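Local coordinates for catechol 2,3-dioxygenase (Rhodococcus sp. dk17, PDB 2WL9), which catalyses extradiol ring cleavage of catechols, using an active-site iron and dioxygen in the breakdown of aromatic hydrocarbons, at the interface of chains A and B. Coordinates in Å, arbitrary orientation; residue numbers count along the deposited sequence, not the author numbering. Chains: chain A/B, Catechol 2,3-dioxygenase.

The interface of chains A and B. Residues chain A 47, 124, 126-127; chain B 245, 248, 269, 276-278, 282.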
ATOM      1  N   ARG A  47      27.318  -9.178   1.164  1.00 17.72           N
ATOM      2  CA  ARG A  47      27.478 -10.212   0.132  1.00 18.26           C
ATOM      3  C   ARG A  47      28.844 -10.201  -0.578  1.00 17.59           C
ATOM      4  O   ARG A  47      29.363 -11.258  -0.946  1.00 17.43           O
ATOM      5  CB  ARG A  47      26.402 -10.036  -0.931  1.00 18.76           C
ATOM      6  CG  ARG A  47      25.144 -10.880  -0.801  1.00 21.55           C
ATOM      7  CD  ARG A  47      24.424 -10.888  -2.171  1.00 24.27           C
ATOM      8  NE  ARG A  47      24.596  -9.594  -2.834  1.00 24.98           N
ATOM      9  CZ  ARG A  47      24.572  -9.378  -4.149  1.00 26.17           C
ATOM     10  NH1 ARG A  47      24.357 -10.364  -5.019  1.00 25.97           N
ATOM     11  NH2 ARG A  47      24.761  -8.148  -4.596  1.00 26.62           N
ATOM     12  N   VAL A 124      31.288 -11.185  -5.684  1.00 16.50           N
ATOM     13  CA  VAL A 124      30.250 -11.382  -4.679  1.00 17.16           C
ATOM     14  C   VAL A 124      30.253 -12.856  -4.272  1.00 18.25           C
ATOM     15  O   VAL A 124      30.242 -13.757  -5.128  1.00 17.73           O
ATOM     16  CB  VAL A 124      28.863 -10.934  -5.233  1.00 17.60           C
ATOM     17  CG1 VAL A 124      27.768 -11.043  -4.173  1.00 17.16           C
ATOM     18  CG2 VAL A 124      28.942  -9.505  -5.752  1.00 16.80           C
ATOM     19  N   THR A 126      28.035 -14.898  -2.813  1.00 21.87           N
ATOM     20  CA  THR A 126      26.654 -15.197  -2.468  1.00 23.00           C
ATOM     21  C   THR A 126      26.566 -16.530  -1.728  1.00 23.28           C
ATOM     22  O   THR A 126      25.800 -16.654  -0.769  1.00 24.24           O
ATOM     23  CB  THR A 126      25.753 -15.177  -3.730  1.00 23.02           C
ATOM     24  OG1 THR A 126      25.970 -13.953  -4.439  1.00 24.05           O
ATOM     25  CG2 THR A 126      24.264 -15.275  -3.364  1.00 23.97           C
ATOM     26  N   SER A 127      27.386 -17.497  -2.145  1.00 23.02           N
ATOM     27  CA  SER A 127      27.342 -18.874  -1.617  1.00 23.24           C
ATOM     28  C   SER A 127      27.700 -19.036  -0.136  1.00 22.72           C
ATOM     29  O   SER A 127      27.318 -20.022   0.495  1.00 22.68           O
ATOM     30  CB  SER A 127      28.242 -19.785  -2.449  1.00 23.34           C
ATOM     31  OG  SER A 127      29.593 -19.375  -2.355  1.00 23.73           O
TER
ATOM     32  N   SER B 245      24.609 -18.358  -8.647  1.00 22.28           N
ATOM     33  CA  SER B 245      24.729 -17.134  -7.851  1.00 22.24           C
ATOM     34  C   SER B 245      24.251 -15.886  -8.596  1.00 22.23           C
ATOM     35  O   SER B 245      23.901 -14.879  -7.967  1.00 22.36           O
ATOM     36  CB  SER B 245      26.160 -16.942  -7.344  1.00 22.36           C
ATOM     37  OG  SER B 245      26.538 -18.012  -6.503  1.00 22.17           O
ATOM     38  N   GLU B 248      20.027 -16.485  -9.246  1.00 22.22           N
ATOM     39  CA  GLU B 248      19.437 -17.015  -7.998  1.00 22.30           C
ATOM     40  C   GLU B 248      18.135 -17.805  -8.229  1.00 22.00           C
ATOM     41  O   GLU B 248      17.292 -17.934  -7.337  1.00 21.83           O
ATOM     42  CB  GLU B 248      19.283 -15.911  -6.935  1.00 22.81           C
ATOM     43  CG  GLU B 248      20.625 -15.264  -6.555  1.00 23.33           C
ATOM     44  CD  GLU B 248      20.578 -14.377  -5.314  1.00 25.28           C
ATOM     45  OE1 GLU B 248      19.595 -14.427  -4.545  1.00 23.55           O
ATOM     46  OE2 GLU B 248      21.555 -13.625  -5.108  1.00 26.65           O
ATOM     47  N   ARG B 269      15.636 -13.898 -10.207  1.00 23.23           N
ATOM     48  CA  ARG B 269      15.679 -12.504  -9.757  1.00 23.68           C
ATOM     49  C   ARG B 269      16.012 -11.576 -10.927  1.00 23.89           C
ATOM     50  O   ARG B 269      16.575 -12.022 -11.934  1.00 24.01           O
ATOM     51  CB  ARG B 269      16.697 -12.321  -8.622  1.00 23.84           C
ATOM     52  CG  ARG B 269      18.152 -12.273  -9.073  1.00 24.26           C
ATOM     53  CD  ARG B 269      19.073 -11.894  -7.916  1.00 24.25           C
ATOM     54  NE  ARG B 269      20.470 -11.850  -8.340  1.00 24.09           N
ATOM     55  CZ  ARG B 269      21.404 -11.081  -7.781  1.00 25.26           C
ATOM     56  NH1 ARG B 269      21.095 -10.274  -6.772  1.00 24.80           N
ATOM     57  NH2 ARG B 269      22.647 -11.109  -8.245  1.00 25.53           N
ATOM     58  N   GLU B 276      28.135  -7.468 -11.456  1.00 19.46           N
ATOM     59  CA  GLU B 276      28.683  -8.288 -10.369  1.00 19.06           C
ATOM     60  C   GLU B 276      29.322  -9.529 -10.982  1.00 18.35           C
ATOM     61  O   GLU B 276      28.960  -9.929 -12.089  1.00 18.15           O
ATOM     62  CB  GLU B 276      27.560  -8.752  -9.426  1.00 19.05           C
ATOM     63  CG  GLU B 276      26.985  -7.701  -8.480  1.00 20.16           C
ATOM     64  CD  GLU B 276      25.805  -8.217  -7.646  1.00 21.42           C
ATOM     65  OE1 GLU B 276      25.540  -9.439  -7.623  1.00 21.50           O
ATOM     66  OE2 GLU B 276      25.142  -7.392  -6.991  1.00 21.63           O
ATOM     67  N   HIS B 277      30.253 -10.156 -10.270  1.00 18.25           N
ATOM     68  CA  HIS B 277      30.735 -11.472 -10.698  1.00 17.92           C
ATOM     69  C   HIS B 277      30.890 -12.456  -9.534  1.00 17.95           C
ATOM     70  O   HIS B 277      30.919 -12.057  -8.367  1.00 17.45           O
ATOM     71  CB  HIS B 277      32.006 -11.380 -11.574  1.00 18.24           C
ATOM     72  CG  HIS B 277      33.285 -11.264 -10.800  1.00 17.44           C
ATOM     73  ND1 HIS B 277      33.802 -10.054 -10.389  1.00 18.32           N
ATOM     74  CD2 HIS B 277      34.164 -12.207 -10.388  1.00 18.71           C
ATOM     75  CE1 HIS B 277      34.938 -10.257  -9.747  1.00 17.90           C
ATOM     76  NE2 HIS B 277      35.177 -11.556  -9.725  1.00 17.69           N
ATOM     77  N   TYR B 278      30.968 -13.744  -9.869  1.00 18.07           N
ATOM     78  CA  TYR B 278      30.927 -14.813  -8.877  1.00 18.80           C
ATOM     79  C   TYR B 278      31.986 -15.858  -9.189  1.00 19.37           C
ATOM     80  O   TYR B 278      32.497 -15.910 -10.309  1.00 18.93           O
ATOM     81  CB  TYR B 278      29.528 -15.447  -8.853  1.00 18.51           C
ATOM     82  CG  TYR B 278      28.424 -14.412  -8.930  1.00 18.82           C
ATOM     83  CD1 TYR B 278      27.834 -14.083 -10.146  1.00 18.00           C
ATOM     84  CD2 TYR B 278      27.993 -13.738  -7.785  1.00 18.86           C
ATOM     85  CE1 TYR B 278      26.841 -13.110 -10.226  1.00 18.27           C
ATOM     86  CE2 TYR B 278      26.985 -12.769  -7.855  1.00 18.92           C
ATOM     87  CZ  TYR B 278      26.417 -12.464  -9.083  1.00 18.94           C
ATOM     88  OH  TYR B 278      25.430 -11.507  -9.168  1.00 19.45           O
ATOM     89  N   ILE B 282      25.346 -21.243  -5.679  1.00 23.62           N
ATOM     90  CA  ILE B 282      24.879 -21.218  -4.282  1.00 23.89           C
ATOM     91  C   ILE B 282      24.756 -22.627  -3.700  1.00 23.93           C
ATOM     92  O   ILE B 282      25.444 -22.958  -2.733  1.00 24.42           O
ATOM     93  CB  ILE B 282      23.549 -20.417  -4.108  1.00 23.30           C
ATOM     94  CG1 ILE B 282      23.647 -19.052  -4.792  1.00 23.46           C
ATOM     95  CG2 ILE B 282      23.217 -20.226  -2.609  1.00 24.34           C
ATOM     96  CD1 ILE B 282      22.332 -18.243  -4.819  1.00 22.25           C
TER
HETATM   97  O   HOH W   1      25.590 -21.926  -0.130  1.00 24.31           O
HETATM   98  O   HOH W   2      24.005 -13.002  -5.974  1.00 29.64           O
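A:Arg47 and B:Glu276 meet by salt bridge at a polar, loop-to-loop interface between two copies of this type I extradiol dioxygenase of the vicinal oxygen chelate family; the patch probably helps hold the deposited octamer together. The long, charged arginine bends at its third torsion (chi3 -35°) and approaches the glutamate end-on, roughly at right angles. A:Arg47 NH2 lies 2.5 Å from B:Glu276 OE2, which it meets from above the carboxylate plane. A:Arg47 NH1 bonds to B:Glu276 OE1 at 3.0 Å on the syn side, tilted out of that plane. The guanidinium and carboxylate planes are turned 54° apart. From the opposite face, the B:Tyr278 hydroxyl OH donates to B:Glu276 OE1 on its anti side at 2.6 Å, helping fix the acid's rotation. B:Arg269 presents its guanidinium edge to OE1 through a weak bond, and the two arginines probably favour the ionised carboxylate.

A:Val124, short, branched and apolar, fits between tyrosine ring and glutamate methylenes: CB lies 3.7 Å from B:Tyr278 CE2 and CG2 packs against B:Glu276 CG. Its backbone N still reaches B:His277 O (2.8 Å). A:Val124 CG1, anti to the backbone N (chi1 -176°), lies over one face of the A:Arg47 guanidinium, toward its rim.

A:Thr126 serves both polar and apolar neighbours. Its hydroxyl OG1 shares a water with A:Arg47 NH1, B:Ser245 O and B:Glu248 OE2, whereas the A:Thr126 methyl CG2 packs 3.8 Å from B:Ile282 CD1. A second water joins the backbone oxygens of A:Ser127 and B:Ile282.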